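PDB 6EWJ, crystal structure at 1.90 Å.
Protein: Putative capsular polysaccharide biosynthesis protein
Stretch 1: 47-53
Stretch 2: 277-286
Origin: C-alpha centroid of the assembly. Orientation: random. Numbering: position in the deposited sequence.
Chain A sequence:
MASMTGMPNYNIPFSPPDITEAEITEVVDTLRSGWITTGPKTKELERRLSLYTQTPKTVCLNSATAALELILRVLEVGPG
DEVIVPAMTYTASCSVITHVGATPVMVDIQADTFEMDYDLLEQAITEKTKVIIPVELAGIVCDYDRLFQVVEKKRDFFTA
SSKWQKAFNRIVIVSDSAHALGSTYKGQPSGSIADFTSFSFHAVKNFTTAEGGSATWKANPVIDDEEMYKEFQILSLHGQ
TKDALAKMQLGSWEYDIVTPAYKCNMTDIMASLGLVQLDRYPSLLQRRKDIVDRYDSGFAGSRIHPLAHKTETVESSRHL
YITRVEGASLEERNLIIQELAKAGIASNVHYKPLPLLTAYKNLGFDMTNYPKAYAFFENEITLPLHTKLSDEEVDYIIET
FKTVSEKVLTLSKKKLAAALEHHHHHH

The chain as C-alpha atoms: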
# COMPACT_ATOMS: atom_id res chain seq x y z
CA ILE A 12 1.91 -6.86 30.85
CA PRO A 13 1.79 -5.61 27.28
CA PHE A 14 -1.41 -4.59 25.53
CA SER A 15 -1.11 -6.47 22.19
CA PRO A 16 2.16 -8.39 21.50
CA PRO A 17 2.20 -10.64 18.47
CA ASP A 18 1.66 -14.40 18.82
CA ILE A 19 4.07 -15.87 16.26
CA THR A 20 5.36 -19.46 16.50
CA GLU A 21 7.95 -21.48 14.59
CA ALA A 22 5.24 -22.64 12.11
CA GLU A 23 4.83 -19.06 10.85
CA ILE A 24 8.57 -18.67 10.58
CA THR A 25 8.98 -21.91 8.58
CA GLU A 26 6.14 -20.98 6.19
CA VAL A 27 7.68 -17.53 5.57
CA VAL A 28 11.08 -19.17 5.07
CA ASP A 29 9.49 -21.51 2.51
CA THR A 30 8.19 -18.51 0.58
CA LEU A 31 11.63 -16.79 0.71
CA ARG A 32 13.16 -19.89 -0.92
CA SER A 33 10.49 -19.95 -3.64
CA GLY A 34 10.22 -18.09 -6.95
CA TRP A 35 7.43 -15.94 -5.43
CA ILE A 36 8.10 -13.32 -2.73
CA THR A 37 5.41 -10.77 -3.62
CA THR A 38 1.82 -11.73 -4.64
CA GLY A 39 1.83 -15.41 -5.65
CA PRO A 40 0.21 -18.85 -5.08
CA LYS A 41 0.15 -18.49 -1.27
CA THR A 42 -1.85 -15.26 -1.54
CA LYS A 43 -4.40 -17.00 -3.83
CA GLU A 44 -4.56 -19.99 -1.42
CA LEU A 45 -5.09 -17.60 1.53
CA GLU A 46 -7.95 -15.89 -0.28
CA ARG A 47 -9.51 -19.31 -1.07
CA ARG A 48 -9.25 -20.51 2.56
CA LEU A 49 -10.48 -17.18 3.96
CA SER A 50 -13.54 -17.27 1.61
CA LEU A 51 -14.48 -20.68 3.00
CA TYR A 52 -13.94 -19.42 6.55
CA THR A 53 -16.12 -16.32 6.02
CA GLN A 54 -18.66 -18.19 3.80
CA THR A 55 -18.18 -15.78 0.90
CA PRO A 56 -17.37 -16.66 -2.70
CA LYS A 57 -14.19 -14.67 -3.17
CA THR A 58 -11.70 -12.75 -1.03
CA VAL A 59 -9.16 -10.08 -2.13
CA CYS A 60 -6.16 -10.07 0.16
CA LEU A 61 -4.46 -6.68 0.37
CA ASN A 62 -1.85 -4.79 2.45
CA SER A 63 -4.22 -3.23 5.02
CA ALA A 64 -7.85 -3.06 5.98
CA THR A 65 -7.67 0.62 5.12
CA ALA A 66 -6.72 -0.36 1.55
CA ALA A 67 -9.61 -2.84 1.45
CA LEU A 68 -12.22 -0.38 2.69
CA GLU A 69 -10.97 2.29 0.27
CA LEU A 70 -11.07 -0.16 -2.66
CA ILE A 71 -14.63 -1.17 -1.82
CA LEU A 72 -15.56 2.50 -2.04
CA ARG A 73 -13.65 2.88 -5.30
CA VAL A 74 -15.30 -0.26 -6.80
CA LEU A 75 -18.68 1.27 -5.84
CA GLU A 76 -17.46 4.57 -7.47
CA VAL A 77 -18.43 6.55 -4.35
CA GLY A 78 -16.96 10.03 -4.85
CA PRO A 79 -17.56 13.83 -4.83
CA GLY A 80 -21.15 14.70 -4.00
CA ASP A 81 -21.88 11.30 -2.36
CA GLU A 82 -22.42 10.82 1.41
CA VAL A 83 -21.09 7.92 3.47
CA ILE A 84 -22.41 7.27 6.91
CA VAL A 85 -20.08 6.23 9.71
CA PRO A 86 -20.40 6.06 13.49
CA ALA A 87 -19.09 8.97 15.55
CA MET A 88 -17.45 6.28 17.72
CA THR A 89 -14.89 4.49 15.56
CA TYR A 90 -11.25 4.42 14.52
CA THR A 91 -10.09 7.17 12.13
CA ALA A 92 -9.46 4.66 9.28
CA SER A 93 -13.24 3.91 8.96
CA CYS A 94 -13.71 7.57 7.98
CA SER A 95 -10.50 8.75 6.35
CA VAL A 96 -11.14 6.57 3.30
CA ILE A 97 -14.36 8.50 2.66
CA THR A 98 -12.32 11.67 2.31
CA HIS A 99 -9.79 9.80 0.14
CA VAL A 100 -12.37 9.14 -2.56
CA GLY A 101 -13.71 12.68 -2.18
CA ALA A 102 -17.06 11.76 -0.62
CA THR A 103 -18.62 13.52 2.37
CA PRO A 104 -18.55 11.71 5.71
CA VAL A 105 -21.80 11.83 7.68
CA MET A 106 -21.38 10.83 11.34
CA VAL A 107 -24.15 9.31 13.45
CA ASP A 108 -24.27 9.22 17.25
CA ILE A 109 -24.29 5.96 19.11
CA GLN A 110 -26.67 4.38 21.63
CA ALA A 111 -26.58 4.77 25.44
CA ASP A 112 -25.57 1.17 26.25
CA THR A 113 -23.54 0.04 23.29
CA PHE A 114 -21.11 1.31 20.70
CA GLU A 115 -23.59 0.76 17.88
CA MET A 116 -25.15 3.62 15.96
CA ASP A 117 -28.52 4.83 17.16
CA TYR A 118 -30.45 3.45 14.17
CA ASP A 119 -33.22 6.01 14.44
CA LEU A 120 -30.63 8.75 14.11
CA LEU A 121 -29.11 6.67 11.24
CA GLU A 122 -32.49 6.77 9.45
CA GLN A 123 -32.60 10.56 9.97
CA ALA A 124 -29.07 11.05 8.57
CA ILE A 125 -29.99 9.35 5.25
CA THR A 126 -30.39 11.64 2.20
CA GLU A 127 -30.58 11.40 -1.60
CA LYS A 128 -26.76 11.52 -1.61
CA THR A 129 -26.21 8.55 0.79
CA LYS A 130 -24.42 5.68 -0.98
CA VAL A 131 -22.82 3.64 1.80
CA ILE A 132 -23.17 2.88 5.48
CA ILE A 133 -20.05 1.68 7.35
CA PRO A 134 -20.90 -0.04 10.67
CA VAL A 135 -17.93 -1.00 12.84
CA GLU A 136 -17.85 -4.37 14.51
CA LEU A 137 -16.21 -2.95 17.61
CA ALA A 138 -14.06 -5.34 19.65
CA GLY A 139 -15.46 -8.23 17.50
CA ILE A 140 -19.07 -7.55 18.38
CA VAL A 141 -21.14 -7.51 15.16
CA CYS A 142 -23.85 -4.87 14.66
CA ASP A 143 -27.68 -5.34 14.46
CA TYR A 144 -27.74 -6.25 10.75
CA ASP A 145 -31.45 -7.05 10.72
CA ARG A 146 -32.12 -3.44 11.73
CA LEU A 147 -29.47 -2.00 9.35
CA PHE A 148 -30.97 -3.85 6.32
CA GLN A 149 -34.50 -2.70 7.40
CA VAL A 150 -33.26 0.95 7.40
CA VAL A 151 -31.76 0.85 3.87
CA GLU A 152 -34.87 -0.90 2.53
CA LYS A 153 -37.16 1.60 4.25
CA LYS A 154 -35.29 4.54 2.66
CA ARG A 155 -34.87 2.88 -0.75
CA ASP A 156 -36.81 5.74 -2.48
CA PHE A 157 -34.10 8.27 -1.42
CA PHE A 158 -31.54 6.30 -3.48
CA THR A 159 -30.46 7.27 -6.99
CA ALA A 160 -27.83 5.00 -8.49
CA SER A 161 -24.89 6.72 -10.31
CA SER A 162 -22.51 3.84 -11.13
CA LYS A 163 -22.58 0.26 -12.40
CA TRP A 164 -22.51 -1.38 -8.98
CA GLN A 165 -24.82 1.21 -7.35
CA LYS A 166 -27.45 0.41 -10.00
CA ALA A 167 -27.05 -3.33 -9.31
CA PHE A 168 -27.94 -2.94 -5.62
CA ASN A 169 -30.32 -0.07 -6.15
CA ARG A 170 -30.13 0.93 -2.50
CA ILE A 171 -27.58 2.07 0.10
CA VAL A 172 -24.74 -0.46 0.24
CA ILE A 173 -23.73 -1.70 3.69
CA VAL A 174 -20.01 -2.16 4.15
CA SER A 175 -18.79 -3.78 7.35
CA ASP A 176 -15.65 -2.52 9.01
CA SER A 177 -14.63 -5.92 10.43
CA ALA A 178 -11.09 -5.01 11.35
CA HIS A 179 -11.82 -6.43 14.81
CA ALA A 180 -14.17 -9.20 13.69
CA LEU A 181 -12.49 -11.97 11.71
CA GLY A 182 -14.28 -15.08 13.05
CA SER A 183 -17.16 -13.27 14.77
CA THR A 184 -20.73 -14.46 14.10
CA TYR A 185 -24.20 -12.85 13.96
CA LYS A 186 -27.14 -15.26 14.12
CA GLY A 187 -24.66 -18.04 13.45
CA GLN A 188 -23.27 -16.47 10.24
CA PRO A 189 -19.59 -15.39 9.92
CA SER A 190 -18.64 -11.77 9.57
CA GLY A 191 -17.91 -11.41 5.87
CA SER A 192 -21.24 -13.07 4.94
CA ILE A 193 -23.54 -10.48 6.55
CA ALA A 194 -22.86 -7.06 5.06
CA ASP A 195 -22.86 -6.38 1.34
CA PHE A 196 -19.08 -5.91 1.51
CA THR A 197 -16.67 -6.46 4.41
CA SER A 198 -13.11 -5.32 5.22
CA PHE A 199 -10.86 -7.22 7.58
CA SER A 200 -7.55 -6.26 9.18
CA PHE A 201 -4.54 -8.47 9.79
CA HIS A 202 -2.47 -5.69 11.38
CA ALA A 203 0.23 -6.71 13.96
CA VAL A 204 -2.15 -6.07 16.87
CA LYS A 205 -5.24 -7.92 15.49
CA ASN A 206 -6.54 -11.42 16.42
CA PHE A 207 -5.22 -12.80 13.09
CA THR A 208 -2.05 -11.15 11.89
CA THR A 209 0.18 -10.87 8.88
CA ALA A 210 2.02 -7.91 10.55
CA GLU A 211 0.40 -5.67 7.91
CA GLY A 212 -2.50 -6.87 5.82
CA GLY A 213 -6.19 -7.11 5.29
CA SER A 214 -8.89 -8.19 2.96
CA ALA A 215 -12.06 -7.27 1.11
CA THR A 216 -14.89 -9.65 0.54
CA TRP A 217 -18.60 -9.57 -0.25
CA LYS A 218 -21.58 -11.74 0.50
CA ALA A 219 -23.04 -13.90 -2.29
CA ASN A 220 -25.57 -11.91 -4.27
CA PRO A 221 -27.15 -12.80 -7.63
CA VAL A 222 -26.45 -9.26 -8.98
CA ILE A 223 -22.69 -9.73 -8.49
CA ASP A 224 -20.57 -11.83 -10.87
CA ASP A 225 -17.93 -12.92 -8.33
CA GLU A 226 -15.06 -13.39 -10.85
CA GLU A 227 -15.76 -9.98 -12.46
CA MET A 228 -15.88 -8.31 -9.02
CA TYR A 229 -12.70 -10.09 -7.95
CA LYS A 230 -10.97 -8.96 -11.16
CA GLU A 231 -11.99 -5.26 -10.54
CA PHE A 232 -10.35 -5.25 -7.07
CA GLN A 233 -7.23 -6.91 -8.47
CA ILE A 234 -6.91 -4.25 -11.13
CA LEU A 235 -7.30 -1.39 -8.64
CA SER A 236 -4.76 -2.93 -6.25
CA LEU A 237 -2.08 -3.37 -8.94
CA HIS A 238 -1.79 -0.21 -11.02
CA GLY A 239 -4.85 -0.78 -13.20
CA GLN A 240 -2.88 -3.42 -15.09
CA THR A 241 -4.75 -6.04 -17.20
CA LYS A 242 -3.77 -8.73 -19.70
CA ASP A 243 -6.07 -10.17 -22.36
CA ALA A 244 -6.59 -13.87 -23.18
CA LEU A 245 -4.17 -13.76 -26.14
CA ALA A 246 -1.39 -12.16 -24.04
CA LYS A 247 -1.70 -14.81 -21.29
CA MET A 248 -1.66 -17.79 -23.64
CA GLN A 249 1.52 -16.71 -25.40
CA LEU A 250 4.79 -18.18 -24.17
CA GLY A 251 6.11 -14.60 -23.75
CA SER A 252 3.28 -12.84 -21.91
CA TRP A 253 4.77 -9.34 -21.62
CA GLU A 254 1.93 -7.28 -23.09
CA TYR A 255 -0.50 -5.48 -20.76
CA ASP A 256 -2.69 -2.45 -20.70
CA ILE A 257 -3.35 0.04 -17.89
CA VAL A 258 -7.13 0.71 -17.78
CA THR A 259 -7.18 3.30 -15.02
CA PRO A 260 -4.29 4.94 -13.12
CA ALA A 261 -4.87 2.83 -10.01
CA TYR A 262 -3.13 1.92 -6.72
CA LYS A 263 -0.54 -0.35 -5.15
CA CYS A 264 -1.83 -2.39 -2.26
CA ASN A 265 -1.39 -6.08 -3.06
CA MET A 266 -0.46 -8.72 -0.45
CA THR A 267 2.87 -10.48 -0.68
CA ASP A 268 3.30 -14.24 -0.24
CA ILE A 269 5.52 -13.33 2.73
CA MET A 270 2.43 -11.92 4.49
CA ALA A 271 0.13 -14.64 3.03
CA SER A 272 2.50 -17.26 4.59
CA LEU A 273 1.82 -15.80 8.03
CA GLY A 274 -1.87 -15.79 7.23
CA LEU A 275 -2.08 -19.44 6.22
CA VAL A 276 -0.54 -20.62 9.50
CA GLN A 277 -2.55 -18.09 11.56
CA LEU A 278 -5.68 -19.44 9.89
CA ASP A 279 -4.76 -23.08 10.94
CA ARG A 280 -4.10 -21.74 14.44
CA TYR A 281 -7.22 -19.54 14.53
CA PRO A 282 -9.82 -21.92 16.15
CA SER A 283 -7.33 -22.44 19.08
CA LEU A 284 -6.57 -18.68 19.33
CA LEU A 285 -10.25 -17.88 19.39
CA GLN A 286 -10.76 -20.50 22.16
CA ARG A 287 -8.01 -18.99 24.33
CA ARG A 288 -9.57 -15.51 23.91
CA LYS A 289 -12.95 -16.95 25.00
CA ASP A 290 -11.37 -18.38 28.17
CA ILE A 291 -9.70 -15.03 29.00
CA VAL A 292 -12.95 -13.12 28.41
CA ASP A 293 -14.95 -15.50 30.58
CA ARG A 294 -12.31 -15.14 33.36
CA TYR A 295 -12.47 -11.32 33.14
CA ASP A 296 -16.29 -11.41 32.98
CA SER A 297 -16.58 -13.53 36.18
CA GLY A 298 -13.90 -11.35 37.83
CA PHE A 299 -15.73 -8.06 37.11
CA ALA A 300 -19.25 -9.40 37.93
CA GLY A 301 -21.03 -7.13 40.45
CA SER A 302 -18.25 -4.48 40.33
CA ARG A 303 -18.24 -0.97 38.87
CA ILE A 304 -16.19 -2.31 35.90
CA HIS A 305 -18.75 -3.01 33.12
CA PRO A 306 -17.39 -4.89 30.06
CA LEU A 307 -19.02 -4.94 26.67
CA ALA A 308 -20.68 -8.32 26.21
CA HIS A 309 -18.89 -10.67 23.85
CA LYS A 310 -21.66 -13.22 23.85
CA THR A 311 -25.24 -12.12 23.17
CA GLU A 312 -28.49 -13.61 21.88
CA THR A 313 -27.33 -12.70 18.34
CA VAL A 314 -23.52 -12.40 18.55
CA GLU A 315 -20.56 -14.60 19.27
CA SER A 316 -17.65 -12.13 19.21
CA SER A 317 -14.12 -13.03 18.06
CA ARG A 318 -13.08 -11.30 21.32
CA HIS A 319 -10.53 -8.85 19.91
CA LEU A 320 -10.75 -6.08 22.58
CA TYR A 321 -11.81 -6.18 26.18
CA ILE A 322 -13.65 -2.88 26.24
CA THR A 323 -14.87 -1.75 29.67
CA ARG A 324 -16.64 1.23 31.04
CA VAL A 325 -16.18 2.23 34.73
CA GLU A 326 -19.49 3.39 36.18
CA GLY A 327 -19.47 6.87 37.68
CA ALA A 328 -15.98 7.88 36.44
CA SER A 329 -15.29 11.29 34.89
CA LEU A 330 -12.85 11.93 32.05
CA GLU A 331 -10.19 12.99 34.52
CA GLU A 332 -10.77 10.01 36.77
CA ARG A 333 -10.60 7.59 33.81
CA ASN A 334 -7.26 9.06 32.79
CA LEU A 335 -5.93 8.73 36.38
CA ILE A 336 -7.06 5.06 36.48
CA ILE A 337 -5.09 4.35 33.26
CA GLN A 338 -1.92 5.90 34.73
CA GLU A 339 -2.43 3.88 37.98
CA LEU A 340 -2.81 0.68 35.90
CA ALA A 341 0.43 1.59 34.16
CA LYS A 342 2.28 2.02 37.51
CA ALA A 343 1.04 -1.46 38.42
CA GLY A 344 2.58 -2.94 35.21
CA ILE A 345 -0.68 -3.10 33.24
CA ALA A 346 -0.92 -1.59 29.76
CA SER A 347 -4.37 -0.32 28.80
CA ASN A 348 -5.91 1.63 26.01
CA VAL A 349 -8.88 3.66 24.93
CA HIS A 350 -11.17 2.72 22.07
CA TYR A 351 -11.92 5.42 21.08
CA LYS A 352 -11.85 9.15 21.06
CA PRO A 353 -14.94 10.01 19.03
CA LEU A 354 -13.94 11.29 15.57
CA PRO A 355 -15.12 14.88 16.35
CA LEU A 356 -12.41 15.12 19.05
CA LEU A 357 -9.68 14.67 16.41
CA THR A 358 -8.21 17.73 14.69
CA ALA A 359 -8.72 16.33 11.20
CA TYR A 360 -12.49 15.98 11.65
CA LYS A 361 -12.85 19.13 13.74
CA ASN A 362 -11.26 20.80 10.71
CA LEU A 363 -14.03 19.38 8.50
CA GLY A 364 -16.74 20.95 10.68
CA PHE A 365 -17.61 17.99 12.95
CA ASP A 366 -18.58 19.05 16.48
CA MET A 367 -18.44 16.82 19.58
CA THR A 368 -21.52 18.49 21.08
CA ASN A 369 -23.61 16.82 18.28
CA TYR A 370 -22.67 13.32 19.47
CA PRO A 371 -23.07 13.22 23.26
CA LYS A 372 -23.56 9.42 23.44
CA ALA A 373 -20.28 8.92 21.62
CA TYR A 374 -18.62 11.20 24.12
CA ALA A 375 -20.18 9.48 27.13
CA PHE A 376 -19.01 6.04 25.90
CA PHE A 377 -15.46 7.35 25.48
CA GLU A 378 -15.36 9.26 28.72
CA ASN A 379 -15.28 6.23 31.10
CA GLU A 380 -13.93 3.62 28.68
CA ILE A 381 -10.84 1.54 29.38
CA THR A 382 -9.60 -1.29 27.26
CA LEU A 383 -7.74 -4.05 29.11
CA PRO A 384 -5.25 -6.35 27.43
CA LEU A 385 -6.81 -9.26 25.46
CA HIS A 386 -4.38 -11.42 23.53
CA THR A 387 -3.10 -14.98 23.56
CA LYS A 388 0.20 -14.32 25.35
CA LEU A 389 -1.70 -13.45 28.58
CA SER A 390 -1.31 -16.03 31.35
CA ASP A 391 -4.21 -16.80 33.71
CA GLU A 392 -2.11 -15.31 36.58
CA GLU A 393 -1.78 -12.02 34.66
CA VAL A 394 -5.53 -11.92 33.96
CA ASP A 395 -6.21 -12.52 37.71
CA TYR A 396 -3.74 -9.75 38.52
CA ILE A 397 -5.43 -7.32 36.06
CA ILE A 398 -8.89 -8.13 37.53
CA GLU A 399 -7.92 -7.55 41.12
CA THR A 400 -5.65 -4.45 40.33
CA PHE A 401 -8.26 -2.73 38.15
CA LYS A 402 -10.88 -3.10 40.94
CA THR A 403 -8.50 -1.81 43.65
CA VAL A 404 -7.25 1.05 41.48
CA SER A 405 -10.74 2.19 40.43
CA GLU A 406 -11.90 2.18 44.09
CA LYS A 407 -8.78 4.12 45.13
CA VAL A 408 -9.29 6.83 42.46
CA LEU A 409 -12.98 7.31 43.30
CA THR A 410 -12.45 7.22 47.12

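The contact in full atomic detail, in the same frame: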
# COMPACT_ATOMS: atom_id res chain seq x y z
N ARG A 47 -8.61 -18.13 -0.96
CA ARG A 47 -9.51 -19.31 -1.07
C ARG A 47 -9.93 -19.80 0.33
O ARG A 47 -11.13 -19.92 0.61
CB ARG A 47 -8.84 -20.41 -1.90
CG ARG A 47 -8.75 -20.04 -3.39
CD ARG A 47 -8.47 -21.27 -4.32
NE ARG A 47 -7.13 -21.84 -4.14
CZ ARG A 47 -6.00 -21.38 -4.68
NH1 ARG A 47 -6.03 -20.34 -5.50
NH2 ARG A 47 -4.84 -21.97 -4.41
N ARG A 48 -8.97 -20.04 1.21
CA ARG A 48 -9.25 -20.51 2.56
C ARG A 48 -10.07 -19.50 3.40
O ARG A 48 -10.95 -19.88 4.15
CB ARG A 48 -7.94 -20.88 3.26
CG ARG A 48 -7.26 -22.12 2.65
CD ARG A 48 -6.04 -22.53 3.44
NE ARG A 48 -6.44 -22.79 4.82
CZ ARG A 48 -5.67 -22.69 5.91
NH1 ARG A 48 -4.36 -22.40 5.81
NH2 ARG A 48 -6.20 -22.95 7.10
N LEU A 49 -9.75 -18.21 3.25
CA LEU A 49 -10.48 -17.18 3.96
C LEU A 49 -11.96 -17.11 3.52
O LEU A 49 -12.85 -16.95 4.36
CB LEU A 49 -9.77 -15.81 3.81
CG LEU A 49 -8.54 -15.58 4.65
CD1 LEU A 49 -7.93 -14.20 4.28
CD2 LEU A 49 -8.87 -15.61 6.14
N SER A 50 -12.18 -17.24 2.20
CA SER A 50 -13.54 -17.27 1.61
C SER A 50 -14.41 -18.40 2.20
O SER A 50 -15.54 -18.17 2.60
CB SER A 50 -13.49 -17.41 0.10
OG SER A 50 -12.90 -16.29 -0.52
N LEU A 51 -13.81 -19.58 2.31
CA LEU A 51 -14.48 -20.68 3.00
C LEU A 51 -14.77 -20.36 4.46
O LEU A 51 -15.87 -20.67 4.97
CB LEU A 51 -13.68 -21.98 2.89
CG LEU A 51 -13.52 -22.51 1.48
CD1 LEU A 51 -12.41 -23.54 1.45
CD2 LEU A 51 -14.81 -23.13 0.92
N TYR A 52 -13.79 -19.80 5.14
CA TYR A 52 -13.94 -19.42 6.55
C TYR A 52 -15.03 -18.37 6.77
O TYR A 52 -15.80 -18.48 7.74
CB TYR A 52 -12.60 -18.96 7.16
CG TYR A 52 -12.63 -18.69 8.63
CD1 TYR A 52 -12.61 -19.72 9.55
CD2 TYR A 52 -12.64 -17.39 9.12
CE1 TYR A 52 -12.65 -19.47 10.94
CE2 TYR A 52 -12.67 -17.14 10.50
CZ TYR A 52 -12.69 -18.20 11.40
OH TYR A 52 -12.73 -17.96 12.78
N THR A 53 -15.11 -17.37 5.90
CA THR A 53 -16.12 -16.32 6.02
C THR A 53 -17.41 -16.62 5.25
O THR A 53 -18.35 -15.81 5.28
CB THR A 53 -15.60 -14.90 5.58
OG1 THR A 53 -15.20 -14.94 4.21
CG2 THR A 53 -14.47 -14.42 6.49
N GLN A 277 -1.62 -18.74 10.63
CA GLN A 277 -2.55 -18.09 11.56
C GLN A 277 -3.96 -18.67 11.42
O GLN A 277 -4.66 -18.93 12.43
CB GLN A 277 -2.57 -16.58 11.33
CG GLN A 277 -1.29 -15.87 11.78
CD GLN A 277 -1.32 -15.39 13.22
OE1 GLN A 277 -2.15 -14.56 13.58
NE2 GLN A 277 -0.43 -15.89 14.04
N LEU A 278 -4.36 -18.92 10.17
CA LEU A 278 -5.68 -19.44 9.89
C LEU A 278 -5.82 -20.89 10.42
O LEU A 278 -6.82 -21.20 11.02
CB LEU A 278 -6.06 -19.31 8.41
CG LEU A 278 -7.55 -19.60 8.15
CD1 LEU A 278 -8.48 -18.62 8.85
CD2 LEU A 278 -7.78 -19.59 6.64
N ASP A 279 -4.78 -21.72 10.31
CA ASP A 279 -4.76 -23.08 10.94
C ASP A 279 -4.89 -22.96 12.46
O ASP A 279 -5.66 -23.66 13.11
CB ASP A 279 -3.45 -23.80 10.67
CG ASP A 279 -3.27 -24.18 9.23
OD1 ASP A 279 -4.22 -24.09 8.43
OD2 ASP A 279 -2.16 -24.56 8.88
N ARG A 280 -4.11 -22.01 13.00
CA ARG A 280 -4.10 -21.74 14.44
C ARG A 280 -5.35 -21.06 14.98
O ARG A 280 -5.56 -21.08 16.18
CB ARG A 280 -2.87 -20.87 14.79
CG ARG A 280 -1.57 -21.63 14.61
CD ARG A 280 -0.40 -20.74 14.94
NE ARG A 280 -0.39 -20.52 16.37
CZ ARG A 280 0.07 -19.44 16.98
NH1 ARG A 280 0.56 -18.39 16.32
NH2 ARG A 280 0.00 -19.39 18.32
N TYR A 281 -6.18 -20.48 14.11
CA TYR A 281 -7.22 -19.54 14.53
C TYR A 281 -8.34 -20.08 15.46
O TYR A 281 -8.62 -19.43 16.46
CB TYR A 281 -7.82 -18.78 13.34
CG TYR A 281 -8.40 -17.41 13.74
CD1 TYR A 281 -7.64 -16.50 14.44
CD2 TYR A 281 -9.67 -17.03 13.33
CE1 TYR A 281 -8.17 -15.27 14.82
CE2 TYR A 281 -10.22 -15.84 13.68
CZ TYR A 281 -9.46 -14.94 14.41
OH TYR A 281 -9.98 -13.74 14.75
N PRO A 282 -8.94 -21.27 15.16
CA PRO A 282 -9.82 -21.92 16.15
C PRO A 282 -9.21 -21.96 17.56
O PRO A 282 -9.87 -21.47 18.48
CB PRO A 282 -10.02 -23.34 15.56
CG PRO A 282 -9.88 -23.14 14.10
CD PRO A 282 -8.83 -22.07 13.93
N SER A 283 -7.97 -22.42 17.73
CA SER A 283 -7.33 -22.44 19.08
C SER A 283 -7.12 -21.05 19.70
O SER A 283 -7.27 -20.85 20.93
CB SER A 283 -5.99 -23.19 19.07
OG SER A 283 -5.02 -22.44 18.39
N LEU A 284 -6.75 -20.09 18.86
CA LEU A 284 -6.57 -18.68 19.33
C LEU A 284 -7.88 -18.07 19.81
O LEU A 284 -7.94 -17.46 20.86
CB LEU A 284 -5.94 -17.83 18.23
CG LEU A 284 -4.52 -18.25 17.86
CD1 LEU A 284 -3.99 -17.46 16.66
CD2 LEU A 284 -3.52 -18.13 19.01
N LEU A 285 -8.92 -18.29 19.03
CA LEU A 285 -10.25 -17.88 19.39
C LEU A 285 -10.70 -18.50 20.72
O LEU A 285 -11.34 -17.83 21.51
CB LEU A 285 -11.23 -18.21 18.26
CG LEU A 285 -11.15 -17.37 16.98
CD1 LEU A 285 -12.29 -17.77 16.05
CD2 LEU A 285 -11.22 -15.88 17.27
N GLN A 286 -10.38 -19.79 20.93
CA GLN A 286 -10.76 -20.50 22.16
C GLN A 286 -10.06 -19.89 23.37
O GLN A 286 -10.72 -19.57 24.36
CB GLN A 286 -10.46 -22.01 22.05
CG GLN A 286 -10.89 -22.83 23.28
CD GLN A 286 -12.37 -22.71 23.59
OE1 GLN A 286 -13.21 -22.87 22.71
NE2 GLN A 286 -12.70 -22.39 24.84

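The two helical segments run roughly the same way, their N-to-C directions 28° apart, with an axial separation of 11.5 Å at closest approach. The closest contacts are all between side chains, and the two stretches together bury 356 Å². Leu278, more than two hundred residues distant in sequence, gives up the largest share, 109 Å². Its CA-to-CB bond points toward the other helix, with chi1 of -168° (t) and chi2 of 63° (p). CD2 of Leu278 lies 3.6 Å from Arg48 CB and over one face of the Arg48 guanidinium, and CD1 lies 4.2 Å from Tyr52 CG, over one face of the Tyr52 ring; both methyls are near Leu49 CD2, at 4.1 Å from CD1 and 4.2 Å from CD2. A branched, uncharged side chain suits a position enclosed by this mixture of aliphatic and planar surfaces.

Arg48 has chi1 of -68° (m), is extended at chi2 (-175°, t), then turns at chi3 (58°, p). The turn carries its guanidinium alongside the second helix, where NH2 meets Asp279 OD1 at 2.6 Å in a salt bridge. The N-H...acceptor angle is 126°, so the hydrogen bond within it is weak despite the short distance. Asp279 directs its CA-to-CB bond away, yet its carboxylate comes nearer; with the residue exposed, the charged pair lies toward the solvent side of the leucine contact.

Tyr52 adopts chi1 of -174° (t), sending its ring along the partner helix. OH reaches 3.2 Å from Tyr281 CD2, near the plane of that ring and at its edge, and 3.3 Å from Leu285 CD1. Both are contacts with carbon, and no hydrogen bond to stretch 2 accompanies them. The tyrosine rings are oblique, with centroids 6.0 Å apart and planes at 70°. Tyr281, also t at chi1 (-154°), is buried, and its own OH is hydrogen-bonded elsewhere in the structure.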